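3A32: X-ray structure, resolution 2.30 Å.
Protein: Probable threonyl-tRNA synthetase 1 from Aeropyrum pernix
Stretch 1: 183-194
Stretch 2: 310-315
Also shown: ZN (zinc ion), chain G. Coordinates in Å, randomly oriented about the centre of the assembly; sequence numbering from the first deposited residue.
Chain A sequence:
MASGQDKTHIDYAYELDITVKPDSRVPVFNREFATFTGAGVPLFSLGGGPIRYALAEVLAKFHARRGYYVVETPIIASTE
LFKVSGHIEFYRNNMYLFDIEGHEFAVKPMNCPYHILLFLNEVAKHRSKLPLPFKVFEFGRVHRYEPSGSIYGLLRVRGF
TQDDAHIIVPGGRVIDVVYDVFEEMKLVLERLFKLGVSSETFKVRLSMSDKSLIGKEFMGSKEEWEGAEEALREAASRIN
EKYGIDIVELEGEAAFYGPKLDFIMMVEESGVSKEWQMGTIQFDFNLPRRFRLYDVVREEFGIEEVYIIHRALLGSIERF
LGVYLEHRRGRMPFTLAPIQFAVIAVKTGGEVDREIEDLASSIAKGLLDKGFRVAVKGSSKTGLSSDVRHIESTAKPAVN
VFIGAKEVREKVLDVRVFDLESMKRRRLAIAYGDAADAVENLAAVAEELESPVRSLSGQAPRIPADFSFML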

# COMPACT_ATOMS: atom_id res chain seq x y z
N GLU A 183 -9.70 7.11 -21.02
CA GLU A 183 -10.82 6.25 -20.57
C GLU A 183 -10.58 5.78 -19.12
O GLU A 183 -11.50 5.67 -18.35
CB GLU A 183 -11.04 5.05 -21.51
CG GLU A 183 -11.61 5.40 -22.87
CD GLU A 183 -13.13 5.73 -22.89
OE1 GLU A 183 -13.59 6.57 -22.11
OE2 GLU A 183 -13.88 5.13 -23.69
N GLU A 184 -9.32 5.54 -18.77
CA GLU A 184 -8.96 5.22 -17.40
C GLU A 184 -9.29 6.35 -16.42
O GLU A 184 -9.85 6.13 -15.37
CB GLU A 184 -7.47 4.85 -17.36
CG GLU A 184 -7.22 3.51 -18.01
CD GLU A 184 -5.81 3.24 -18.38
OE1 GLU A 184 -4.89 4.01 -18.03
OE2 GLU A 184 -5.62 2.21 -19.04
N MET A 185 -8.94 7.58 -16.79
CA MET A 185 -9.18 8.77 -15.97
C MET A 185 -10.68 8.92 -15.68
O MET A 185 -11.09 9.15 -14.53
CB MET A 185 -8.59 10.01 -16.67
CG MET A 185 -8.83 11.35 -15.93
SD MET A 185 -10.53 11.95 -16.18
CE MET A 185 -10.78 11.88 -17.98
N LYS A 186 -11.49 8.77 -16.73
CA LYS A 186 -12.94 8.86 -16.61
C LYS A 186 -13.57 7.80 -15.67
O LYS A 186 -14.43 8.13 -14.82
CB LYS A 186 -13.53 8.79 -18.01
CG LYS A 186 -15.05 8.78 -18.07
CD LYS A 186 -15.45 9.14 -19.45
CE LYS A 186 -16.94 9.47 -19.57
NZ LYS A 186 -17.86 8.36 -19.10
N LEU A 187 -13.17 6.53 -15.84
CA LEU A 187 -13.56 5.43 -14.94
C LEU A 187 -13.22 5.70 -13.45
O LEU A 187 -14.07 5.45 -12.58
CB LEU A 187 -12.91 4.11 -15.38
CG LEU A 187 -13.34 3.42 -16.70
CD1 LEU A 187 -12.33 2.33 -17.10
CD2 LEU A 187 -14.74 2.86 -16.58
N VAL A 188 -11.99 6.12 -13.15
CA VAL A 188 -11.61 6.53 -11.81
C VAL A 188 -12.42 7.76 -11.24
O VAL A 188 -13.00 7.68 -10.14
CB VAL A 188 -10.09 6.76 -11.71
CG1 VAL A 188 -9.73 7.43 -10.43
CG2 VAL A 188 -9.34 5.43 -11.78
N LEU A 189 -12.51 8.86 -12.00
CA LEU A 189 -13.37 9.95 -11.57
C LEU A 189 -14.80 9.55 -11.25
O LEU A 189 -15.32 9.90 -10.19
CB LEU A 189 -13.43 11.07 -12.59
CG LEU A 189 -12.16 11.89 -12.78
CD1 LEU A 189 -12.66 13.13 -13.40
CD2 LEU A 189 -11.43 12.20 -11.51
N GLU A 190 -15.42 8.80 -12.17
CA GLU A 190 -16.84 8.48 -12.07
C GLU A 190 -17.13 7.43 -11.03
O GLU A 190 -18.11 7.51 -10.30
CB GLU A 190 -17.42 8.10 -13.46
CG GLU A 190 -17.48 9.30 -14.40
CD GLU A 190 -18.16 9.01 -15.75
OE1 GLU A 190 -18.11 7.86 -16.21
OE2 GLU A 190 -18.74 9.97 -16.35
N ARG A 191 -16.27 6.43 -10.95
CA ARG A 191 -16.58 5.25 -10.15
C ARG A 191 -16.02 5.27 -8.76
O ARG A 191 -16.67 4.74 -7.84
CB ARG A 191 -16.19 3.96 -10.88
CG ARG A 191 -17.10 3.83 -12.11
CD ARG A 191 -16.92 2.60 -12.88
NE ARG A 191 -17.73 2.73 -14.09
CZ ARG A 191 -17.90 1.76 -14.99
NH1 ARG A 191 -17.29 0.58 -14.83
NH2 ARG A 191 -18.67 1.99 -16.05
N LEU A 192 -14.84 5.89 -8.61
CA LEU A 192 -14.21 6.00 -7.30
C LEU A 192 -14.67 7.26 -6.63
O LEU A 192 -15.03 7.27 -5.44
CB LEU A 192 -12.68 5.93 -7.38
CG LEU A 192 -11.92 6.03 -6.06
CD1 LEU A 192 -12.30 4.91 -5.09
CD2 LEU A 192 -10.43 6.01 -6.35
N PHE A 193 -14.69 8.34 -7.40
CA PHE A 193 -15.01 9.64 -6.83
C PHE A 193 -16.45 10.12 -7.08
O PHE A 193 -16.87 11.12 -6.49
CB PHE A 193 -13.93 10.68 -7.19
CG PHE A 193 -12.58 10.39 -6.53
CD1 PHE A 193 -12.41 10.56 -5.15
CD2 PHE A 193 -11.51 9.89 -7.26
CE1 PHE A 193 -11.17 10.29 -4.48
CE2 PHE A 193 -10.29 9.61 -6.61
CZ PHE A 193 -10.12 9.82 -5.19
N LYS A 194 -17.22 9.42 -7.91
CA LYS A 194 -18.58 9.89 -8.27
C LYS A 194 -18.64 11.29 -8.87
O LYS A 194 -19.56 12.08 -8.56
CB LYS A 194 -19.49 9.84 -7.03
CG LYS A 194 -19.47 8.47 -6.33
CD LYS A 194 -20.03 7.39 -7.30
CE LYS A 194 -21.50 7.72 -7.64
NZ LYS A 194 -22.14 6.58 -8.34
ZN ZN G . 7.55 10.21 -15.20
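Stretch 2, residues 310-315: HRALLG

Stretch 2 packs on the buried side of the stretch 1 helix through two adjacent leucines, an apolar contact of 332 Å² (both sides summed) flanked by a single salt bridge and free of hydrogen bonds across the stretches. The helix comes in from earlier in the chain and covers 183-191, held by i to i+4 backbone bonds such as Val 188 N to Glu 184 O at 3.1 Å; Lys 194 then leaves helical geometry with positive phi. Stretch 2 arrives as a strand at His 310 and Arg 311 and turns a corner at Leu 313, Leu 314 and Gly 315. The backbones come nearest at that corner, where the CA atoms of Met 185 and Leu 313 are 4.9 Å apart. The contacts advance in the same sense along both chains, from Arg 311 against Glu 184, through Leu 313 at the closest approach, to Leu 314 against Phe 193. Leu 313, chi1 m and chi2 t, points toward the helix and is the residue most covered: its CD1 lies 3.6 Å from Glu 184 O and 3.8 Å from Val 188 CG2, while its CD2 lies 3.9 Å from Met 185 CB. The end of the Met 185 side chain leads away, so its base supplies this contact. Leu 314 starts out sideways, but its end comes nearer, placing CD2 3.8 Å from Val 188 CG1 and 4.4 Å from Leu 189 CD2, and CD1 3.9 Å from Phe 193 CE2, oblique to the ring. Val 188 thus touches both leucines, one with each methyl. Beside this apolar patch, Glu 184 OE1 forms a salt bridge with Arg 311 NH1 at 3.4 Å, near the guanidinium plane. His 310 stays out of reach of the helix; its ND1 binds ZN at 2.1 Å.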

# COMPACT_ATOMS: atom_id res chain seq x y z
N HIS A 310 4.90 9.64 -19.80
CA HIS A 310 4.58 9.80 -18.38
C HIS A 310 3.08 10.07 -18.33
O HIS A 310 2.59 10.87 -19.13
CB HIS A 310 5.19 11.09 -17.83
CG HIS A 310 6.66 11.26 -18.07
ND1 HIS A 310 7.60 11.03 -17.09
CD2 HIS A 310 7.34 11.72 -19.15
CE1 HIS A 310 8.80 11.31 -17.56
NE2 HIS A 310 8.67 11.75 -18.81
N ARG A 311 2.34 9.46 -17.40
CA ARG A 311 0.92 9.79 -17.26
C ARG A 311 0.44 9.63 -15.83
O ARG A 311 0.86 8.73 -15.15
CB ARG A 311 0.06 8.95 -18.22
CG ARG A 311 0.24 7.42 -18.19
CD ARG A 311 -0.91 6.69 -17.46
NE ARG A 311 -0.92 6.80 -15.99
CZ ARG A 311 -1.85 6.24 -15.20
NH1 ARG A 311 -2.84 5.51 -15.73
NH2 ARG A 311 -1.78 6.39 -13.88
N ALA A 312 -0.43 10.52 -15.35
CA ALA A 312 -1.18 10.27 -14.12
C ALA A 312 -2.63 10.58 -14.44
O ALA A 312 -2.87 11.37 -15.32
CB ALA A 312 -0.66 11.15 -12.98
N LEU A 313 -3.58 10.01 -13.70
CA LEU A 313 -5.00 10.33 -13.85
C LEU A 313 -5.40 11.42 -12.88
O LEU A 313 -6.05 12.35 -13.28
CB LEU A 313 -5.91 9.10 -13.66
CG LEU A 313 -5.53 7.79 -14.39
CD1 LEU A 313 -6.54 6.69 -14.06
CD2 LEU A 313 -5.39 7.92 -15.92
N LEU A 314 -5.04 11.28 -11.61
CA LEU A 314 -5.35 12.24 -10.55
C LEU A 314 -4.23 13.27 -10.47
O LEU A 314 -4.49 14.45 -10.36
CB LEU A 314 -5.48 11.52 -9.20
CG LEU A 314 -6.42 10.30 -9.11
CD1 LEU A 314 -6.50 9.67 -7.68
CD2 LEU A 314 -7.81 10.67 -9.64
N GLY A 315 -2.97 12.80 -10.53
CA GLY A 315 -1.81 13.70 -10.40
C GLY A 315 -1.22 13.55 -9.01
O GLY A 315 -0.95 12.44 -8.60
O HOH W 1 5.80 10.62 -14.28